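Glycerol-3-phosphate dehydrogenase [NAD(P)+] (Coxiella burnetii, PDB 3K96) probably catalyses the NAD(P)H-dependent reduction of dihydroxyacetone phosphate to sn-glycerol 3-phosphate, the key precursor of phospholipid synthesis. Local coordinates at residues Y309-V314 against R333-D338. Numbering follows the deposited sequence.
Sequences YNTDQV and RILHED
A histidine-carboxylate hydrogen bond, between Asp-312 and His-336, joins two helices of the C-terminal helical part of the dehydrogenase. His-336 NE2 donates to Asp-312 OD1 at 2.6 Å. The bond is bent, with an N-H...O angle of 147°. It reaches OD1 on the syn side, tilted out of the carboxylate plane. The two side chains approach from opposite directions, and OD1 meets the ring at its edge, a little off the ring plane. The carboxylate plane is turned 42° from that of the imidazole. In His-336, CG is anti to the carbonyl carbon (chi1 -53°), which sends the ring across to helix 307-320. CB of the preceding Leu-335 lies over one ring face, toward its rim. Beside this polar link is a thin apolar contact, Thr-311 CB to Leu-335 CD1 at 4.3 Å. Both of these residues are buried, whereas His-336 is exposed. The hydroxyl of Thr-311 is bonded within its own helix, to Gly-307 O. The bond ties the C-terminal part of helix 326-336 to the first half of helix 307-320. His-332, one turn earlier, also touches Asp-312, and Ile-218 of helix 206-228 packs against Thr-311.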
ATOM      1  N   TYR A 309     -21.357  -7.109   4.862  1.00 32.39           N
ATOM      2  CA  TYR A 309     -22.346  -6.039   4.840  1.00 32.05           C
ATOM      3  C   TYR A 309     -21.853  -4.903   3.953  1.00 30.81           C
ATOM      4  O   TYR A 309     -22.606  -4.419   3.112  1.00 33.00           O
ATOM      5  CB  TYR A 309     -22.599  -5.544   6.262  1.00 32.58           C
ATOM      6  CG  TYR A 309     -23.725  -4.568   6.400  1.00 33.49           C
ATOM      7  CD1 TYR A 309     -25.052  -5.002   6.414  1.00 36.51           C
ATOM      8  CD2 TYR A 309     -23.471  -3.220   6.601  1.00 36.76           C
ATOM      9  CE1 TYR A 309     -26.105  -4.089   6.577  1.00 39.00           C
ATOM     10  CE2 TYR A 309     -24.505  -2.307   6.768  1.00 38.06           C
ATOM     11  CZ  TYR A 309     -25.814  -2.739   6.752  1.00 39.04           C
ATOM     12  OH  TYR A 309     -26.827  -1.817   6.925  1.00 41.23           O
ATOM     13  N   ASN A 310     -20.605  -4.471   4.125  1.00 30.10           N
ATOM     14  CA  ASN A 310     -20.060  -3.418   3.273  1.00 30.82           C
ATOM     15  C   ASN A 310     -20.184  -3.803   1.790  1.00 29.46           C
ATOM     16  O   ASN A 310     -20.526  -2.973   0.970  1.00 28.33           O
ATOM     17  CB  ASN A 310     -18.559  -3.156   3.495  1.00 31.40           C
ATOM     18  CG  ASN A 310     -18.202  -2.575   4.864  1.00 37.13           C
ATOM     19  OD1 ASN A 310     -17.022  -2.621   5.239  1.00 38.85           O
ATOM     20  ND2 ASN A 310     -19.174  -2.032   5.601  1.00 34.66           N
ATOM     21  N   THR A 311     -19.837  -5.052   1.453  1.00 28.61           N
ATOM     22  CA  THR A 311     -19.862  -5.514   0.070  1.00 28.22           C
ATOM     23  C   THR A 311     -21.272  -5.384  -0.482  1.00 28.73           C
ATOM     24  O   THR A 311     -21.492  -4.845  -1.574  1.00 28.83           O
ATOM     25  CB  THR A 311     -19.402  -7.000  -0.072  1.00 28.29           C
ATOM     26  OG1 THR A 311     -18.081  -7.157   0.436  1.00 27.18           O
ATOM     27  CG2 THR A 311     -19.403  -7.453  -1.530  1.00 29.73           C
ATOM     28  N   ASP A 312     -22.233  -5.850   0.289  1.00 28.61           N
ATOM     29  CA  ASP A 312     -23.627  -5.799  -0.158  1.00 28.75           C
ATOM     30  C   ASP A 312     -24.124  -4.382  -0.355  1.00 28.13           C
ATOM     31  O   ASP A 312     -24.797  -4.102  -1.347  1.00 27.40           O
ATOM     32  CB  ASP A 312     -24.524  -6.551   0.832  1.00 28.87           C
ATOM     33  CG  ASP A 312     -24.240  -8.040   0.842  1.00 34.71           C
ATOM     34  OD1 ASP A 312     -23.582  -8.521  -0.129  1.00 34.81           O
ATOM     35  OD2 ASP A 312     -24.667  -8.725   1.811  1.00 33.70           O
ATOM     36  N   GLN A 313     -23.765  -3.471   0.556  1.00 27.32           N
ATOM     37  CA  GLN A 313     -24.261  -2.083   0.444  1.00 27.19           C
ATOM     38  C   GLN A 313     -23.620  -1.342  -0.721  1.00 26.64           C
ATOM     39  O   GLN A 313     -24.303  -0.643  -1.474  1.00 26.28           O
ATOM     40  CB  GLN A 313     -24.045  -1.297   1.743  1.00 26.24           C
ATOM     41  CG  GLN A 313     -24.769  -1.862   2.949  1.00 27.49           C
ATOM     42  CD  GLN A 313     -26.270  -1.869   2.783  1.00 34.13           C
ATOM     43  OE1 GLN A 313     -26.871  -0.901   2.322  1.00 35.23           O
ATOM     44  NE2 GLN A 313     -26.885  -2.964   3.164  1.00 34.69           N
ATOM     45  N   VAL A 314     -22.313  -1.515  -0.886  1.00 26.24           N
ATOM     46  CA  VAL A 314     -21.604  -0.850  -1.952  1.00 26.89           C
ATOM     47  C   VAL A 314     -22.001  -1.427  -3.296  1.00 27.56           C
ATOM     48  O   VAL A 314     -22.167  -0.679  -4.263  1.00 27.27           O
ATOM     49  CB  VAL A 314     -20.073  -0.897  -1.741  1.00 28.04           C
ATOM     50  CG1 VAL A 314     -19.337  -0.409  -2.973  1.00 26.34           C
ATOM     51  CG2 VAL A 314     -19.705  -0.069  -0.523  1.00 26.64           C
ATOM     52  N   ARG A 333     -20.118 -11.914  -5.861  0.50 27.58           N
ATOM     53  CA  ARG A 333     -20.398 -13.181  -6.540  0.50 27.32           C
ATOM     54  C   ARG A 333     -19.912 -14.360  -5.697  0.50 27.77           C
ATOM     55  O   ARG A 333     -20.569 -15.395  -5.615  0.50 27.83           O
ATOM     56  CB  ARG A 333     -19.723 -13.234  -7.921  0.50 27.35           C
ATOM     57  CG  ARG A 333     -20.164 -12.178  -8.931  0.50 27.18           C
ATOM     58  CD  ARG A 333     -19.354 -12.309 -10.252  0.50 28.20           C
ATOM     59  NE  ARG A 333     -19.696 -13.529 -10.969  0.50 25.15           N
ATOM     60  CZ  ARG A 333     -18.971 -14.090 -11.939  0.50 23.32           C
ATOM     61  NH1 ARG A 333     -17.783 -13.593 -12.324  0.50 19.36           N
ATOM     62  NH2 ARG A 333     -19.426 -15.195 -12.488  0.50 16.76           N
ATOM     63  N   ILE A 334     -18.758 -14.197  -5.064  1.00 27.95           N
ATOM     64  CA  ILE A 334     -18.205 -15.239  -4.230  1.00 27.77           C
ATOM     65  C   ILE A 334     -19.144 -15.510  -3.061  1.00 28.11           C
ATOM     66  O   ILE A 334     -19.390 -16.656  -2.689  1.00 26.65           O
ATOM     67  CB  ILE A 334     -16.798 -14.845  -3.746  1.00 27.62           C
ATOM     68  CG1 ILE A 334     -15.823 -14.928  -4.920  1.00 30.16           C
ATOM     69  CG2 ILE A 334     -16.320 -15.761  -2.633  1.00 26.96           C
ATOM     70  CD1 ILE A 334     -14.443 -14.385  -4.629  1.00 26.85           C
ATOM     71  N   LEU A 335     -19.703 -14.446  -2.498  1.00 29.34           N
ATOM     72  CA  LEU A 335     -20.589 -14.576  -1.341  1.00 29.65           C
ATOM     73  C   LEU A 335     -21.990 -15.069  -1.663  1.00 31.20           C
ATOM     74  O   LEU A 335     -22.560 -15.876  -0.924  1.00 32.28           O
ATOM     75  CB  LEU A 335     -20.752 -13.201  -0.652  1.00 29.14           C
ATOM     76  CG  LEU A 335     -19.540 -12.513  -0.027  1.00 28.13           C
ATOM     77  CD1 LEU A 335     -19.926 -11.172   0.628  1.00 30.10           C
ATOM     78  CD2 LEU A 335     -18.901 -13.413   1.000  1.00 24.71           C
ATOM     79  N   HIS A 336     -22.555 -14.580  -2.762  1.00 32.03           N
ATOM     80  CA  HIS A 336     -23.950 -14.870  -3.071  1.00 32.29           C
ATOM     81  C   HIS A 336     -24.226 -15.720  -4.309  1.00 32.91           C
ATOM     82  O   HIS A 336     -25.343 -16.174  -4.478  1.00 32.01           O
ATOM     83  CB  HIS A 336     -24.719 -13.540  -3.191  1.00 32.40           C
ATOM     84  CG  HIS A 336     -24.555 -12.639  -2.004  1.00 33.92           C
ATOM     85  ND1 HIS A 336     -25.150 -12.897  -0.790  1.00 38.86           N
ATOM     86  CD2 HIS A 336     -23.876 -11.474  -1.850  1.00 36.60           C
ATOM     87  CE1 HIS A 336     -24.831 -11.940   0.070  1.00 38.99           C
ATOM     88  NE2 HIS A 336     -24.053 -11.067  -0.548  1.00 34.98           N
ATOM     89  N   GLU A 337     -23.231 -15.977  -5.149  1.00 33.24           N
ATOM     90  CA  GLU A 337     -23.477 -16.765  -6.375  1.00 33.38           C
ATOM     91  C   GLU A 337     -22.621 -18.016  -6.444  1.00 32.79           C
ATOM     92  O   GLU A 337     -22.453 -18.605  -7.507  1.00 31.34           O
ATOM     93  CB  GLU A 337     -23.254 -15.904  -7.608  1.00 33.93           C
ATOM     94  CG  GLU A 337     -24.153 -14.673  -7.623  1.00 38.11           C
ATOM     95  CD  GLU A 337     -23.976 -13.831  -8.861  1.00 43.13           C
ATOM     96  OE1 GLU A 337     -23.324 -14.282  -9.841  1.00 47.88           O
ATOM     97  OE2 GLU A 337     -24.490 -12.705  -8.849  1.00 49.16           O
ATOM     98  N   ASP A 338     -22.063 -18.390  -5.302  1.00 33.13           N
ATOM     99  CA  ASP A 338     -21.253 -19.594  -5.162  1.00 34.61           C
ATOM    100  C   ASP A 338     -20.021 -19.612  -6.087  1.00 33.66           C
ATOM    101  O   ASP A 338     -19.513 -20.678  -6.400  1.00 33.05           O
ATOM    102  CB  ASP A 338     -22.136 -20.819  -5.430  1.00 35.53           C
ATOM    103  CG  ASP A 338     -21.541 -22.103  -4.906  1.00 39.40           C
ATOM    104  OD1 ASP A 338     -20.941 -22.090  -3.804  1.00 41.38           O
ATOM    105  OD2 ASP A 338     -21.710 -23.147  -5.595  1.00 49.21           O
TER